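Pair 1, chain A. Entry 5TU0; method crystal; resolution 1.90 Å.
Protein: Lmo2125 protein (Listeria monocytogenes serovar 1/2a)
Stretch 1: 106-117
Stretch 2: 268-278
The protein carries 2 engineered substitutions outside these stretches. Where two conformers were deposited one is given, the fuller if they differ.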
# COMPACT_ATOMS: atom_id res chain seq x y z
N ILE A 106 -15.36 -8.79 -10.57
CA ILE A 106 -14.68 -9.01 -9.29
C ILE A 106 -13.73 -10.19 -9.39
O ILE A 106 -14.15 -11.31 -9.76
CB ILE A 106 -15.73 -9.26 -8.19
CG1 ILE A 106 -16.60 -8.00 -8.00
CG2 ILE A 106 -15.06 -9.65 -6.87
CD1 ILE A 106 -17.89 -8.26 -7.24
N TYR A 107 -12.45 -9.95 -9.09
CA TYR A 107 -11.41 -10.99 -9.19
C TYR A 107 -10.70 -11.40 -7.87
O TYR A 107 -9.69 -12.11 -7.89
CB TYR A 107 -10.38 -10.59 -10.24
CG TYR A 107 -10.93 -10.55 -11.64
CD1 TYR A 107 -11.26 -11.73 -12.31
CD2 TYR A 107 -11.06 -9.34 -12.34
CE1 TYR A 107 -11.74 -11.72 -13.61
CE2 TYR A 107 -11.55 -9.33 -13.63
CZ TYR A 107 -11.88 -10.51 -14.26
OH TYR A 107 -12.35 -10.51 -15.54
N GLY A 108 -11.26 -11.01 -6.74
CA GLY A 108 -10.72 -11.39 -5.46
C GLY A 108 -11.59 -10.96 -4.33
O GLY A 108 -12.56 -10.23 -4.53
N ALA A 109 -11.24 -11.41 -3.13
CA ALA A 109 -11.95 -11.07 -1.91
C ALA A 109 -10.96 -10.35 -1.00
O ALA A 109 -9.95 -10.93 -0.60
CB ALA A 109 -12.47 -12.33 -1.24
N PRO A 110 -11.24 -9.08 -0.65
CA PRO A 110 -10.31 -8.33 0.21
C PRO A 110 -10.07 -8.99 1.56
O PRO A 110 -11.03 -9.45 2.19
CB PRO A 110 -11.01 -6.98 0.42
CG PRO A 110 -11.96 -6.87 -0.69
CD PRO A 110 -12.35 -8.24 -1.12
N ALA A 111 -8.80 -8.99 1.99
CA ALA A 111 -8.40 -9.64 3.21
C ALA A 111 -7.56 -8.79 4.18
O ALA A 111 -7.72 -8.91 5.40
CB ALA A 111 -7.62 -10.89 2.84
N ILE A 112 -6.66 -7.96 3.63
CA ILE A 112 -5.75 -7.16 4.43
C ILE A 112 -5.68 -5.76 3.84
O ILE A 112 -5.65 -5.61 2.63
CB ILE A 112 -4.33 -7.76 4.39
CG1 ILE A 112 -4.31 -9.13 5.10
CG2 ILE A 112 -3.30 -6.83 5.04
CD1 ILE A 112 -2.98 -9.86 5.00
N ILE A 113 -5.66 -4.75 4.71
CA ILE A 113 -5.50 -3.38 4.25
C ILE A 113 -4.23 -2.82 4.85
O ILE A 113 -3.80 -3.24 5.90
CB ILE A 113 -6.68 -2.44 4.63
CG1 ILE A 113 -6.89 -2.38 6.16
CG2 ILE A 113 -7.94 -2.89 3.91
CD1 ILE A 113 -7.62 -1.14 6.65
N GLU A 114 -3.61 -1.90 4.13
CA GLU A 114 -2.44 -1.21 4.64
C GLU A 114 -2.23 0.09 3.90
O GLU A 114 -2.70 0.26 2.79
CB GLU A 114 -1.18 -2.08 4.58
CG GLU A 114 -0.78 -2.59 3.22
CD GLU A 114 0.62 -3.18 3.21
OE1 GLU A 114 1.19 -3.45 4.31
OE2 GLU A 114 1.17 -3.36 2.10
N THR A 115 -1.57 1.02 4.56
CA THR A 115 -1.25 2.28 3.95
C THR A 115 -0.13 2.89 4.77
O THR A 115 0.24 2.36 5.83
CB THR A 115 -2.47 3.24 3.87
OG1 THR A 115 -2.13 4.39 3.09
CG2 THR A 115 -2.92 3.70 5.25
N LEU A 116 0.40 3.99 4.28
CA LEU A 116 1.46 4.71 4.95
C LEU A 116 0.96 5.36 6.24
O LEU A 116 -0.19 5.79 6.34
CB LEU A 116 2.07 5.76 4.03
CG LEU A 116 2.83 5.27 2.81
CD1 LEU A 116 3.41 6.47 2.07
CD2 LEU A 116 3.94 4.31 3.19
N VAL A 117 1.87 5.47 7.20
CA VAL A 117 1.57 6.03 8.51
C VAL A 117 2.77 6.87 8.95
O VAL A 117 3.79 6.93 8.26
CB VAL A 117 1.30 4.90 9.55
CG1 VAL A 117 0.07 4.08 9.16
CG2 VAL A 117 2.49 3.98 9.72
N SER A 268 -3.33 11.84 1.49
CA SER A 268 -4.17 10.83 0.83
C SER A 268 -3.35 9.78 0.09
O SER A 268 -3.32 9.75 -1.14
CB SER A 268 -5.12 11.54 -0.12
OG SER A 268 -5.89 12.50 0.59
N PRO A 269 -2.68 8.89 0.85
CA PRO A 269 -1.80 7.90 0.25
C PRO A 269 -2.55 6.80 -0.48
O PRO A 269 -3.76 6.76 -0.41
CB PRO A 269 -1.08 7.33 1.45
CG PRO A 269 -2.10 7.38 2.54
CD PRO A 269 -2.85 8.65 2.30
N PHE A 270 -1.83 5.94 -1.20
CA PHE A 270 -2.46 4.79 -1.85
C PHE A 270 -3.00 3.82 -0.79
O PHE A 270 -2.35 3.58 0.23
CB PHE A 270 -1.49 4.02 -2.76
CG PHE A 270 -1.09 4.77 -4.01
CD1 PHE A 270 -2.05 5.16 -4.93
CD2 PHE A 270 0.24 5.06 -4.27
CE1 PHE A 270 -1.70 5.84 -6.08
CE2 PHE A 270 0.60 5.74 -5.43
CZ PHE A 270 -0.37 6.13 -6.33
N ALA A 271 -4.19 3.28 -1.04
CA ALA A 271 -4.82 2.28 -0.17
C ALA A 271 -4.34 0.92 -0.66
O ALA A 271 -4.84 0.43 -1.68
CB ALA A 271 -6.33 2.38 -0.26
N GLY A 272 -3.40 0.31 0.05
CA GLY A 272 -2.83 -0.97 -0.35
C GLY A 272 -3.45 -2.12 0.43
O GLY A 272 -4.41 -1.94 1.21
N GLY A 273 -2.90 -3.30 0.21
CA GLY A 273 -3.39 -4.49 0.90
C GLY A 273 -3.37 -5.71 0.01
O GLY A 273 -2.75 -5.69 -1.05
N LYS A 274 -4.06 -6.75 0.46
CA LYS A 274 -4.07 -8.03 -0.22
C LYS A 274 -5.47 -8.66 -0.21
O LYS A 274 -6.28 -8.44 0.71
CB LYS A 274 -3.10 -8.99 0.48
CG LYS A 274 -1.65 -8.55 0.56
CD LYS A 274 -0.80 -9.67 1.15
CE LYS A 274 0.65 -9.29 1.44
NZ LYS A 274 0.74 -8.53 2.70
N GLY A 275 -5.72 -9.45 -1.24
CA GLY A 275 -6.97 -10.18 -1.37
C GLY A 275 -6.68 -11.64 -1.67
O GLY A 275 -5.56 -12.02 -2.07
N TRP A 276 -7.68 -12.48 -1.46
CA TRP A 276 -7.61 -13.87 -1.82
C TRP A 276 -8.15 -13.98 -3.25
O TRP A 276 -9.15 -13.33 -3.60
CB TRP A 276 -8.45 -14.72 -0.86
CG TRP A 276 -7.79 -14.97 0.44
CD1 TRP A 276 -7.91 -14.25 1.58
CD2 TRP A 276 -6.90 -16.06 0.73
NE1 TRP A 276 -7.16 -14.84 2.59
CE2 TRP A 276 -6.51 -15.93 2.08
CE3 TRP A 276 -6.39 -17.11 -0.03
CZ2 TRP A 276 -5.65 -16.84 2.69
CZ3 TRP A 276 -5.53 -18.02 0.58
CH2 TRP A 276 -5.17 -17.87 1.93
N VAL A 277 -7.48 -14.78 -4.08
CA VAL A 277 -7.87 -14.95 -5.47
C VAL A 277 -7.97 -16.42 -5.81
O VAL A 277 -7.39 -17.26 -5.11
CB VAL A 277 -6.89 -14.25 -6.42
CG1 VAL A 277 -6.81 -12.76 -6.06
CG2 VAL A 277 -5.49 -14.87 -6.38
N VAL A 278 -8.72 -16.73 -6.87
CA VAL A 278 -8.95 -18.11 -7.34
C VAL A 278 -8.37 -18.28 -8.73
O VAL A 278 -8.62 -17.47 -9.62
CB VAL A 278 -10.46 -18.43 -7.41
CG1 VAL A 278 -10.70 -19.84 -7.96
CG2 VAL A 278 -11.09 -18.27 -6.04
O HOH W 1 -10.02 -14.68 -8.31
O HOH W 2 0.26 3.85 1.00

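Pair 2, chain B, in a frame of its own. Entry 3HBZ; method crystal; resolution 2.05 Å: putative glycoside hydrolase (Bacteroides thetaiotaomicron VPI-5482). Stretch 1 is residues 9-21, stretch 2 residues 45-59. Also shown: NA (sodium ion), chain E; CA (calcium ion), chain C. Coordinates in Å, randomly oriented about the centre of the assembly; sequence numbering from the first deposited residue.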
# COMPACT_ATOMS: atom_id res chain seq x y z
N GLU B 9 11.66 9.21 -20.24
CA GLU B 9 11.45 10.10 -19.09
C GLU B 9 12.52 9.91 -17.97
O GLU B 9 12.92 8.79 -17.65
CB GLU B 9 10.05 9.85 -18.51
CG GLU B 9 9.19 11.08 -18.35
CD GLU B 9 7.99 11.13 -19.29
OE1 GLU B 9 8.15 10.77 -20.48
OE2 GLU B 9 6.89 11.57 -18.85
N ALA B 10 12.97 11.02 -17.38
CA ALA B 10 13.88 11.00 -16.31
C ALA B 10 13.20 11.11 -14.92
O ALA B 10 12.18 11.78 -14.70
CB ALA B 10 14.91 12.04 -16.51
N ASP B 11 13.77 10.36 -14.00
CA ASP B 11 13.16 10.08 -12.74
C ASP B 11 13.89 10.75 -11.60
O ASP B 11 15.10 10.98 -11.66
CB ASP B 11 13.15 8.58 -12.50
CG ASP B 11 12.40 7.83 -13.59
OD1 ASP B 11 11.33 8.28 -14.05
OD2 ASP B 11 12.89 6.81 -14.02
N ILE B 12 13.15 10.99 -10.54
CA ILE B 12 13.72 11.13 -9.21
C ILE B 12 13.95 9.74 -8.71
O ILE B 12 13.02 8.97 -8.61
CB ILE B 12 12.75 11.84 -8.26
CG1 ILE B 12 12.56 13.32 -8.71
CG2 ILE B 12 13.28 11.80 -6.84
CD1 ILE B 12 11.51 14.10 -7.88
N LEU B 13 15.19 9.43 -8.35
CA LEU B 13 15.57 8.08 -7.91
C LEU B 13 15.66 7.96 -6.42
O LEU B 13 15.62 6.88 -5.91
CB LEU B 13 16.89 7.66 -8.55
CG LEU B 13 16.89 7.58 -10.07
CD1 LEU B 13 18.33 7.36 -10.54
CD2 LEU B 13 15.92 6.44 -10.53
N SER B 14 15.80 9.07 -5.71
CA SER B 14 15.79 9.05 -4.23
C SER B 14 15.47 10.41 -3.69
O SER B 14 15.59 11.40 -4.40
CB SER B 14 17.15 8.57 -3.64
OG SER B 14 18.19 9.57 -3.78
N CYS B 15 15.11 10.44 -2.41
CA CYS B 15 14.76 11.69 -1.71
C CYS B 15 15.24 11.60 -0.31
O CYS B 15 15.04 10.57 0.32
CB CYS B 15 13.24 11.83 -1.67
SG CYS B 15 12.66 13.33 -0.94
N ARG B 16 15.83 12.67 0.21
CA ARG B 16 16.13 12.75 1.61
C ARG B 16 16.04 14.18 2.10
O ARG B 16 15.95 15.09 1.27
CB ARG B 16 17.47 12.12 1.91
CG ARG B 16 18.63 12.97 1.57
CD ARG B 16 19.90 12.18 1.74
NE ARG B 16 21.04 13.08 1.75
CZ ARG B 16 21.56 13.68 2.82
NH1 ARG B 16 21.06 13.47 4.04
NH2 ARG B 16 22.59 14.48 2.67
N LEU B 17 15.98 14.35 3.43
CA LEU B 17 15.91 15.65 4.08
C LEU B 17 17.10 15.80 5.03
O LEU B 17 17.08 15.31 6.16
CB LEU B 17 14.62 15.80 4.87
CG LEU B 17 13.26 15.93 4.20
CD1 LEU B 17 12.19 15.94 5.32
CD2 LEU B 17 13.20 17.18 3.35
N PRO B 18 18.16 16.46 4.57
CA PRO B 18 19.35 16.62 5.41
C PRO B 18 18.99 17.27 6.76
O PRO B 18 18.23 18.21 6.79
CB PRO B 18 20.24 17.57 4.58
CG PRO B 18 19.82 17.41 3.18
CD PRO B 18 18.33 17.04 3.22
N GLY B 19 19.49 16.71 7.85
CA GLY B 19 19.18 17.23 9.19
C GLY B 19 17.80 16.98 9.80
O GLY B 19 17.57 17.42 10.92
N VAL B 20 16.90 16.29 9.08
CA VAL B 20 15.60 15.86 9.65
C VAL B 20 15.54 14.34 9.61
O VAL B 20 15.86 13.73 8.57
CB VAL B 20 14.41 16.44 8.82
CG1 VAL B 20 13.06 15.76 9.18
CG2 VAL B 20 14.34 17.94 8.98
N VAL B 21 15.12 13.71 10.70
CA VAL B 21 14.96 12.26 10.72
C VAL B 21 13.59 11.95 10.13
O VAL B 21 12.55 12.45 10.60
CB VAL B 21 15.08 11.63 12.13
CG1 VAL B 21 15.08 10.08 12.04
CG2 VAL B 21 16.35 12.14 12.85
N SER B 45 9.52 24.92 5.86
CA SER B 45 10.74 25.25 5.15
C SER B 45 11.68 24.06 5.02
O SER B 45 12.87 24.17 5.31
CB SER B 45 11.45 26.39 5.89
OG SER B 45 12.52 26.86 5.12
N LEU B 46 11.16 22.96 4.51
CA LEU B 46 11.96 21.77 4.27
C LEU B 46 12.60 21.85 2.89
O LEU B 46 12.05 22.45 1.96
CB LEU B 46 11.08 20.54 4.37
CG LEU B 46 10.40 20.30 5.72
CD1 LEU B 46 9.35 19.18 5.60
CD2 LEU B 46 11.44 19.98 6.80
N ALA B 47 13.77 21.21 2.76
CA ALA B 47 14.59 21.36 1.57
C ALA B 47 15.01 19.96 1.09
O ALA B 47 16.18 19.58 1.20
CB ALA B 47 15.84 22.27 1.90
N PRO B 48 14.05 19.19 0.56
CA PRO B 48 14.35 17.87 0.03
C PRO B 48 15.50 17.88 -0.99
O PRO B 48 15.58 18.78 -1.86
CB PRO B 48 13.03 17.43 -0.62
CG PRO B 48 11.98 18.43 -0.21
CD PRO B 48 12.66 19.63 0.29
N GLU B 49 16.39 16.89 -0.88
CA GLU B 49 17.45 16.67 -1.88
C GLU B 49 17.24 15.35 -2.60
O GLU B 49 16.84 14.35 -1.98
CB GLU B 49 18.83 16.68 -1.24
CG GLU B 49 19.20 18.05 -0.81
CD GLU B 49 20.52 18.09 -0.11
OE1 GLU B 49 21.22 17.05 -0.10
OE2 GLU B 49 20.82 19.18 0.42
N PHE B 50 17.46 15.36 -3.91
CA PHE B 50 17.12 14.23 -4.76
C PHE B 50 18.37 13.69 -5.45
O PHE B 50 19.38 14.40 -5.63
CB PHE B 50 16.08 14.63 -5.83
CG PHE B 50 14.90 15.37 -5.28
CD1 PHE B 50 13.88 14.69 -4.62
CD2 PHE B 50 14.85 16.77 -5.32
CE1 PHE B 50 12.80 15.38 -4.06
CE2 PHE B 50 13.75 17.46 -4.79
CZ PHE B 50 12.72 16.76 -4.17
N THR B 51 18.31 12.42 -5.83
CA THR B 51 19.15 11.93 -6.88
C THR B 51 18.26 11.77 -8.11
O THR B 51 17.04 11.56 -7.98
CB THR B 51 19.88 10.63 -6.52
OG1 THR B 51 18.90 9.62 -6.24
CG2 THR B 51 20.84 10.84 -5.31
N LEU B 52 18.88 11.90 -9.29
CA LEU B 52 18.17 11.89 -10.56
C LEU B 52 18.83 10.97 -11.54
O LEU B 52 20.00 10.58 -11.40
CB LEU B 52 18.17 13.29 -11.21
CG LEU B 52 17.60 14.50 -10.46
CD1 LEU B 52 17.94 15.81 -11.25
CD2 LEU B 52 16.08 14.33 -10.15
N THR B 53 18.06 10.63 -12.56
CA THR B 53 18.60 10.01 -13.78
C THR B 53 19.79 10.82 -14.30
O THR B 53 19.68 12.05 -14.46
CB THR B 53 17.52 10.04 -14.88
OG1 THR B 53 16.34 9.38 -14.37
CG2 THR B 53 18.04 9.38 -16.23
N PRO B 54 20.90 10.14 -14.63
CA PRO B 54 22.05 10.88 -15.12
C PRO B 54 21.72 11.85 -16.27
O PRO B 54 21.00 11.50 -17.20
CB PRO B 54 23.04 9.79 -15.53
CG PRO B 54 22.76 8.66 -14.57
CD PRO B 54 21.20 8.71 -14.47
N GLY B 55 22.21 13.08 -16.14
CA GLY B 55 21.99 14.12 -17.12
C GLY B 55 20.70 14.90 -16.98
O GLY B 55 20.52 15.87 -17.70
N ALA B 56 19.78 14.46 -16.13
CA ALA B 56 18.53 15.20 -15.92
C ALA B 56 18.74 16.44 -15.06
O ALA B 56 19.72 16.55 -14.33
CB ALA B 56 17.48 14.30 -15.24
N THR B 57 17.79 17.36 -15.13
CA THR B 57 17.73 18.46 -14.20
C THR B 57 16.36 18.55 -13.57
O THR B 57 15.36 18.04 -14.12
CB THR B 57 18.01 19.82 -14.90
OG1 THR B 57 17.06 20.01 -15.95
CG2 THR B 57 19.47 19.89 -15.43
N ILE B 58 16.29 19.23 -12.43
CA ILE B 58 15.03 19.36 -11.72
C ILE B 58 14.78 20.84 -11.39
O ILE B 58 15.69 21.59 -11.07
CB ILE B 58 15.00 18.48 -10.46
CG1 ILE B 58 13.60 18.46 -9.83
CG2 ILE B 58 16.03 18.97 -9.44
CD1 ILE B 58 13.41 17.42 -8.70
N ASP B 59 13.53 21.24 -11.49
CA ASP B 59 13.11 22.64 -11.31
C ASP B 59 11.92 22.59 -10.37
O ASP B 59 10.94 21.94 -10.67
CB ASP B 59 12.68 23.23 -12.64
CG ASP B 59 12.21 24.68 -12.54
OD1 ASP B 59 12.77 25.44 -11.74
OD2 ASP B 59 11.28 25.07 -13.27
NA NA E . 11.18 6.85 -16.13
CA CA C . 6.13 14.02 -19.70
O HOH W 3 18.58 11.93 -2.08
O HOH W 4 5.28 16.34 -19.60
O HOH W 5 5.02 13.05 -17.89
O HOH W 6 8.57 7.40 -15.90
O HOH W 7 10.84 5.39 -14.66

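Both pairs are two antiparallel strands interrupted by a classic beta bulge, and 14 central residues superpose with an RMSD of 0.7 Å. In pair 1 the register shifts by one between P110(A) and I112(A); in pair 2 it shifts between I12(B) and S14(B). The extra residue is A111(A) in one and L13(B) in the other, whose CA atoms fall 0.2 Å apart. Each departs from strand values in psi (-38° and -20°). A111(A) N donates to K274(A) O at 2.9 Å, and L13(B) N donates to T51(B) O at 2.8 Å. In pair 1 the same carbonyl also accepts from the amide of the following residue, I112(A) N, 3.0 Å from K274(A) O, so one oxygen serves two consecutive amides; in pair 2 only L13(B) N bonds to T51(B) O.

Beyond the bulge the ladders run alike. K274(A) N donates to I112(A) O (2.9 Å), as T51(B) N does to S14(B) O (3.2 Å). The pair E114(A) and G272(A) matches R16(B) and E49(B), and each is closed by two backbone hydrogen bonds: E114(A) N to G272(A) O at 3.0 Å and G272(A) N to E114(A) O at 2.8 Å; R16(B) N to E49(B) O at 2.9 Å and E49(B) N to R16(B) O at 2.8 Å.

The second strand differs most in its side chains. Pair 1 has G272(A), G273(A) and G275(A) where pair 2 has E49(B), F50(B) and L52(B). G273(A) has phi 143°, and an ideal CB would lie 2.0 Å from I112(A) O, a clash, so the position calls for glycine. F50(B), at phi -120°, has an ordinary strand conformation, and its CA lies 1.5 Å from that of G273(A) after superposition. The F50(B) ring has I12(B) CD1 over one face, and C15(B) SG lies 3.7 Å from F50(B) CE1, oblique to the ring. I12(B) also reaches L52(B), CG1 to CD2 at 3.9 Å, an apolar cluster that the glycines of pair 1 cannot supply.

On the other face, I112(A) sits beside K274(A), CB to CB 4.3 Å. K274(A) carries its long aliphatic chain out from the sheet, and its amine is satisfied elsewhere in the structure. Pair 2 puts two small hydroxyl residues there, and S14(B) OG and T51(B) OG1 hydrogen-bond at 2.6 Å.

At the ends, W276(A) matches T53(B). The tryptophan uses its backbone, A109(A) N to W276(A) O and W276(A) N to A109(A) O both being 2.9 Å, while its indole touches the bulge alanine, A111(A) CB to W276(A) CD1 at 3.6 Å. T53(B) keeps one of these bonds, T53(B) N to D11(B) O at 3.1 Å, but replaces the carbonyl acceptor with its hydroxyl, D11(B) N to T53(B) OG1 at 2.8 Å. At the far end T115(A) OG1 donates to F270(A) O at 3.0 Å; its match, L17(B), packs CD2 against P48(B) CD at 4.0 Å, exchanging a polar tie for an apolar one.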